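Local coordinates for protein phenylacetate-coenzyme A ligase (Bacteroides vulgatus, PDB 3LAX) that belongs to the AMP-binding enzyme family and is represented here by its small C-terminal alpha/beta domain, at residues E45-V50 with R83-P88; Y33-E38 with V100-L105. All blocks are in the same frame, centred on the assembly; numbering follows the deposited sequence. Where two conformers were deposited one is given.

Contact 1 (E45-V50 with R83-P88)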
loop_
_atom_site.group_PDB
_atom_site.type_symbol
_atom_site.label_atom_id
_atom_site.label_comp_id
_atom_site.label_asym_id
_atom_site.label_seq_id
_atom_site.Cartn_x
_atom_site.Cartn_y
_atom_site.Cartn_z
ATOM N N GLU A 45 11.648 -4.457 -1.720
ATOM C CA GLU A 45 10.317 -4.841 -1.292
ATOM C C GLU A 45 9.417 -3.615 -1.265
ATOM O O GLU A 45 9.872 -2.513 -0.970
ATOM C CB GLU A 45 10.361 -5.462 0.101
ATOM C CG GLU A 45 10.663 -6.945 0.139
ATOM C CD GLU A 45 10.262 -7.569 1.464
ATOM O OE1 GLU A 45 10.971 -7.349 2.471
ATOM O OE2 GLU A 45 9.229 -8.275 1.499
HETATM N N MSE A 46 8.141 -3.815 -1.576
HETATM C CA MSE A 46 7.134 -2.780 -1.415
HETATM C C MSE A 46 6.181 -3.176 -0.304
HETATM O O MSE A 46 5.645 -4.276 -0.323
HETATM C CB MSE A 46 6.329 -2.581 -2.705
HETATM C CG MSE A 46 5.114 -1.679 -2.515
HETATM SE SE MSE A 46 3.936 -1.460 -4.049
HETATM C CE MSE A 46 5.142 -0.438 -5.145
ATOM N N THR A 47 5.977 -2.277 0.654
ATOM C CA THR A 47 4.932 -2.445 1.656
ATOM C C THR A 47 3.859 -1.397 1.398
ATOM O O THR A 47 4.170 -0.234 1.125
ATOM C CB THR A 47 5.491 -2.276 3.087
ATOM O OG1 THR A 47 6.495 -3.269 3.322
ATOM C CG2 THR A 47 4.375 -2.431 4.123
ATOM N N VAL A 48 2.596 -1.810 1.458
ATOM C CA VAL A 48 1.497 -0.877 1.360
ATOM C C VAL A 48 0.736 -0.909 2.686
ATOM O O VAL A 48 0.041 -1.879 2.985
ATOM C CB VAL A 48 0.558 -1.206 0.175
ATOM C CG1 VAL A 48 -0.614 -0.229 0.133
ATOM C CG2 VAL A 48 1.338 -1.189 -1.152
ATOM N N GLU A 49 0.903 0.147 3.470
ATOM C CA GLU A 49 0.131 0.324 4.699
ATOM C C GLU A 49 -1.113 1.129 4.361
ATOM O O GLU A 49 -1.055 2.106 3.615
ATOM C CB GLU A 49 0.939 1.092 5.737
ATOM C CG GLU A 49 2.055 0.291 6.371
ATOM C CD GLU A 49 2.927 1.132 7.277
ATOM O OE1 GLU A 49 3.566 2.086 6.784
ATOM O OE2 GLU A 49 2.969 0.845 8.491
ATOM N N VAL A 50 -2.252 0.720 4.897
ATOM C CA VAL A 50 -3.470 1.489 4.696
ATOM C C VAL A 50 -4.283 1.491 5.975
ATOM O O VAL A 50 -4.389 0.475 6.669
ATOM C CB VAL A 50 -4.311 0.995 3.484
ATOM C CG1 VAL A 50 -4.612 -0.486 3.594
ATOM C CG2 VAL A 50 -5.595 1.812 3.347
ATOM N N ARG A 83 3.528 -6.217 0.036
ATOM C CA ARG A 83 3.131 -6.644 1.372
ATOM C C ARG A 83 2.111 -5.647 1.898
ATOM O O ARG A 83 2.428 -4.488 2.102
ATOM C CB ARG A 83 4.336 -6.721 2.305
ATOM C CG ARG A 83 3.969 -7.048 3.742
ATOM C CD ARG A 83 3.118 -8.306 3.834
ATOM N NE ARG A 83 3.604 -9.221 4.863
ATOM C CZ ARG A 83 3.434 -9.040 6.171
ATOM N NH1 ARG A 83 2.792 -7.967 6.618
ATOM N NH2 ARG A 83 3.915 -9.928 7.032
ATOM N N VAL A 84 0.879 -6.097 2.096
ATOM C CA VAL A 84 -0.180 -5.214 2.559
ATOM C C VAL A 84 -0.344 -5.305 4.076
ATOM O O VAL A 84 -0.450 -6.405 4.636
ATOM C CB VAL A 84 -1.517 -5.542 1.859
ATOM C CG1 VAL A 84 -2.664 -4.690 2.435
ATOM C CG2 VAL A 84 -1.382 -5.360 0.331
ATOM N N LYS A 85 -0.332 -4.143 4.730
ATOM C CA LYS A 85 -0.508 -4.073 6.176
ATOM C C LYS A 85 -1.637 -3.109 6.508
ATOM O O LYS A 85 -1.554 -1.918 6.197
ATOM C CB LYS A 85 0.782 -3.608 6.853
ATOM C CG LYS A 85 1.963 -4.545 6.664
ATOM C CD LYS A 85 3.179 -4.054 7.432
ATOM C CE LYS A 85 4.346 -5.007 7.275
ATOM N NZ LYS A 85 5.548 -4.508 7.997
ATOM N N LEU A 86 -2.683 -3.621 7.152
ATOM C CA LEU A 86 -3.781 -2.774 7.573
ATOM C C LEU A 86 -3.426 -2.239 8.954
ATOM O O LEU A 86 -3.015 -3.000 9.836
ATOM C CB LEU A 86 -5.095 -3.558 7.597
ATOM C CG LEU A 86 -5.387 -4.206 6.238
ATOM C CD1 LEU A 86 -6.761 -4.885 6.216
ATOM C CD2 LEU A 86 -5.258 -3.208 5.097
ATOM N N VAL A 87 -3.565 -0.930 9.124
ATOM C CA VAL A 87 -3.159 -0.263 10.350
ATOM C C VAL A 87 -4.346 0.503 10.911
ATOM O O VAL A 87 -5.290 0.821 10.182
ATOM C CB VAL A 87 -1.943 0.677 10.117
ATOM C CG1 VAL A 87 -0.760 -0.119 9.554
ATOM C CG2 VAL A 87 -2.302 1.838 9.190
ATOM N N PRO A 88 -4.317 0.794 12.213
ATOM C CA PRO A 88 -5.461 1.467 12.832
ATOM C C PRO A 88 -5.716 2.852 12.254
ATOM O O PRO A 88 -4.794 3.516 11.768
ATOM C CB PRO A 88 -5.038 1.598 14.297
ATOM C CG PRO A 88 -4.005 0.541 14.495
ATOM C CD PRO A 88 -3.279 0.437 13.195
#
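The carbonyl oxygen of R83 is held by two groups of the neighbouring strand. V48 N donates to R83 O at 2.8 Å, and the CA of T47 adds a weaker C-H contact to R83 O at 3.3 Å. R83 also gives its own N-H to M46 O at 2.9 Å, so one residue spans two positions of strand 43-52, the hallmark of parallel pairing. K85 repeats the pattern: its N-H goes to V48 O and its carbonyl receives V50 N and the CA of E49. V87 N ends the series on V50 O, 2.9 Å away.

The side chains fall on two faces. On one, T47 CG2, anti to its backbone N, lies against the middle of the K85 chain, K85 CD being the closest atom of that chain, at 3.9 Å. E49 and K85 are oppositely charged, yet in the one K85 conformer described their ends do not meet, OE2 of E49 staying 6.0 Å from NZ of K85. What they share is carbon, E49 CG packing on K85 CB. Further along, E49 OE2 comes to 4.0 Å from V87 CG1, the side chains of E49 and V87 crossing at about a right angle. On the other face V48, V50, V84 and L86 point together, and V84 and L86 meet T71, L66 and T67 of helix 60-78.

This is the strand pairing of a beta-alpha-beta crossover, in which strands 43-52 and 83-87 are joined through that helix. Its chemistry implies that main-chain bonds set the register, while V48, V50, V84 and L86 form an apolar face, which V84 and L86 turn to the helix, and the face of T47, E49 and K85 is mixed.

Contact 2 (Y33-E38 with V100-L105); sequences YLITLE and VRVKDL
The ring of Y33 carries the R101 side chain over one face: CD of R101 sits 3.5 Å above the ring plane, displaced toward the rim, in a CH-pi contact. The guanidinium continues over the CD2-CE2 side of the ring, its plane 29° from the ring's, with NE of R101 lying 3.5 Å from CE2 of Y33. At the guanidinium edge, in its plane, a water makes a weak bond with NH1. The same water is 2.6 Å from Y33 O and 3.0 Å from V100 O, linking strand 32-40 to the loop just ahead of the first pairing bond. R101 chi2 of -59° bends the chain and brings CD over the ring. The polar ends have partners outside the pair: R101 NH1 forms a salt bridge with D32, and Y33 OH a hydrogen bond with E20.

Beyond this, parallel pairing takes over. I35 N donates to R101 O, and I35 O receives K103 N at 2.8 Å; L37 repeats the scheme with K103 and L105. I35, L37 and V102 share one face, where I35 and V102 touch P16 at the start of helix 16-24. On that face CD1 of L37 rests 3.5 Å from OD2 of D104, whose carboxylate is bridged to R106. Chemically, the short edge strand 102-104 is held by main-chain bonds from R101, K103 and L105, and just before it by the R101 side chain, packed on the Y33 face and paired through NH1 with D32.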
loop_
_atom_site.group_PDB
_atom_site.type_symbol
_atom_site.label_atom_id
_atom_site.label_comp_id
_atom_site.label_asym_id
_atom_site.label_seq_id
_atom_site.Cartn_x
_atom_site.Cartn_y
_atom_site.Cartn_z
ATOM N N TYR A 33 -3.002 6.057 2.986
ATOM C CA TYR A 33 -2.162 4.905 2.761
ATOM C C TYR A 33 -0.731 5.403 2.602
ATOM O O TYR A 33 -0.485 6.604 2.372
ATOM C CB TYR A 33 -2.601 4.170 1.490
ATOM C CG TYR A 33 -2.387 5.004 0.245
ATOM C CD1 TYR A 33 -1.252 4.845 -0.524
ATOM C CD2 TYR A 33 -3.316 5.959 -0.145
ATOM C CE1 TYR A 33 -1.041 5.617 -1.662
ATOM C CE2 TYR A 33 -3.123 6.731 -1.281
ATOM C CZ TYR A 33 -1.979 6.557 -2.028
ATOM O OH TYR A 33 -1.766 7.332 -3.155
ATOM N N LEU A 34 0.214 4.488 2.745
ATOM C CA LEU A 34 1.618 4.820 2.572
ATOM C C LEU A 34 2.319 3.645 1.931
ATOM O O LEU A 34 2.228 2.526 2.417
ATOM C CB LEU A 34 2.261 5.117 3.924
ATOM C CG LEU A 34 3.751 5.448 3.872
ATOM C CD1 LEU A 34 3.992 6.711 3.054
ATOM C CD2 LEU A 34 4.306 5.589 5.286
ATOM N N ILE A 35 2.988 3.904 0.813
ATOM C CA ILE A 35 3.738 2.885 0.113
ATOM C C ILE A 35 5.196 3.063 0.513
ATOM O O ILE A 35 5.770 4.129 0.297
ATOM C CB ILE A 35 3.621 3.079 -1.415
ATOM C CG1 ILE A 35 2.156 3.002 -1.876
ATOM C CG2 ILE A 35 4.471 2.073 -2.155
ATOM C CD1 ILE A 35 1.927 3.587 -3.284
ATOM N N THR A 36 5.790 2.044 1.123
ATOM C CA THR A 36 7.193 2.136 1.522
ATOM C C THR A 36 8.038 1.186 0.688
ATOM O O THR A 36 7.734 -0.004 0.595
ATOM C CB THR A 36 7.409 1.822 3.025
ATOM O OG1 THR A 36 6.673 2.757 3.820
ATOM C CG2 THR A 36 8.899 1.929 3.382
ATOM N N LEU A 37 9.084 1.721 0.060
ATOM C CA LEU A 37 9.996 0.919 -0.745
ATOM C C LEU A 37 11.299 0.798 0.019
ATOM O O LEU A 37 11.857 1.797 0.474
ATOM C CB LEU A 37 10.262 1.590 -2.102
ATOM C CG LEU A 37 9.000 1.908 -2.916
ATOM C CD1 LEU A 37 9.306 2.768 -4.141
ATOM C CD2 LEU A 37 8.267 0.632 -3.328
ATOM N N GLU A 38 11.794 -0.419 0.174
ATOM C CA GLU A 38 13.081 -0.574 0.828
ATOM C C GLU A 38 13.869 -1.733 0.264
ATOM O O GLU A 38 13.349 -2.544 -0.498
ATOM C CB GLU A 38 12.919 -0.693 2.345
ATOM C CG GLU A 38 11.866 -1.675 2.792
ATOM C CD GLU A 38 11.391 -1.394 4.206
ATOM O OE1 GLU A 38 12.241 -1.098 5.079
ATOM O OE2 GLU A 38 10.164 -1.463 4.440
ATOM N N VAL A 100 2.549 13.082 1.056
ATOM C CA VAL A 100 3.607 12.112 0.776
ATOM C C VAL A 100 3.033 10.691 0.837
ATOM O O VAL A 100 2.813 10.148 1.924
ATOM C CB VAL A 100 4.763 12.254 1.789
ATOM C CG1 VAL A 100 5.809 11.168 1.582
ATOM C CG2 VAL A 100 5.392 13.640 1.683
ATOM N N ARG A 101 2.781 10.097 -0.329
ATOM C CA ARG A 101 2.143 8.780 -0.401
ATOM C C ARG A 101 3.152 7.665 -0.579
ATOM O O ARG A 101 2.836 6.502 -0.372
ATOM C CB ARG A 101 1.123 8.720 -1.533
ATOM C CG ARG A 101 -0.054 9.637 -1.346
ATOM C CD ARG A 101 -0.812 9.325 -0.059
ATOM N NE ARG A 101 -2.162 9.859 -0.141
ATOM C CZ ARG A 101 -2.977 10.012 0.899
ATOM N NH1 ARG A 101 -2.569 9.679 2.117
ATOM N NH2 ARG A 101 -4.200 10.498 0.718
ATOM N N VAL A 102 4.363 8.027 -0.987
ATOM C CA VAL A 102 5.415 7.055 -1.193
ATOM C C VAL A 102 6.639 7.455 -0.389
ATOM O O VAL A 102 7.106 8.593 -0.492
ATOM C CB VAL A 102 5.807 6.970 -2.685
ATOM C CG1 VAL A 102 6.874 5.906 -2.897
ATOM C CG2 VAL A 102 4.586 6.685 -3.523
ATOM N N LYS A 103 7.139 6.522 0.419
ATOM C CA LYS A 103 8.397 6.685 1.136
ATOM C C LYS A 103 9.404 5.688 0.560
ATOM O O LYS A 103 9.271 4.479 0.740
ATOM C CB LYS A 103 8.198 6.469 2.639
ATOM C CG LYS A 103 9.490 6.516 3.436
ATOM C CD LYS A 103 9.259 6.925 4.877
ATOM C CE LYS A 103 8.190 6.079 5.526
ATOM N NZ LYS A 103 8.153 6.260 7.012
ATOM N N ASP A 104 10.401 6.204 -0.154
ATOM C CA ASP A 104 11.370 5.354 -0.833
ATOM C C ASP A 104 12.705 5.425 -0.104
ATOM O O ASP A 104 13.432 6.418 -0.198
ATOM C CB ASP A 104 11.530 5.777 -2.298
ATOM C CG ASP A 104 12.286 4.756 -3.128
ATOM O OD1 ASP A 104 12.976 3.884 -2.553
ATOM O OD2 ASP A 104 12.188 4.827 -4.374
ATOM N N LEU A 105 13.019 4.354 0.615
ATOM C CA LEU A 105 14.189 4.313 1.468
ATOM C C LEU A 105 15.327 3.572 0.796
ATOM O O LEU A 105 16.346 3.292 1.415
ATOM C CB LEU A 105 13.827 3.630 2.781
ATOM C CG LEU A 105 12.697 4.321 3.549
ATOM C CD1 LEU A 105 12.395 3.596 4.855
ATOM C CD2 LEU A 105 13.064 5.775 3.817
HETATM O O HOH W 1 0.419 8.879 3.312
#

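Overall arrangement
Followed from the N terminus, the chain passes helix 16-24 and enters strand 32-40, then turns back at once into the antiparallel strand 43-52. Helix 60-78 carries it over to strand 83-87, where contact 1 closes the crossover loop. A further excursion, partly unmodelled, returns it to strand 102-104 on the far edge, and contact 2 closes a longer loop that encloses the first. The sheet order is 83-87, 43-52, 32-40, 102-104, so each contact pairs a central strand with an edge strand. The two central strands join them, probably hydrogen-bonded from T36 N to T47 O and from L34 N to E49 O, while M46 packs against L37.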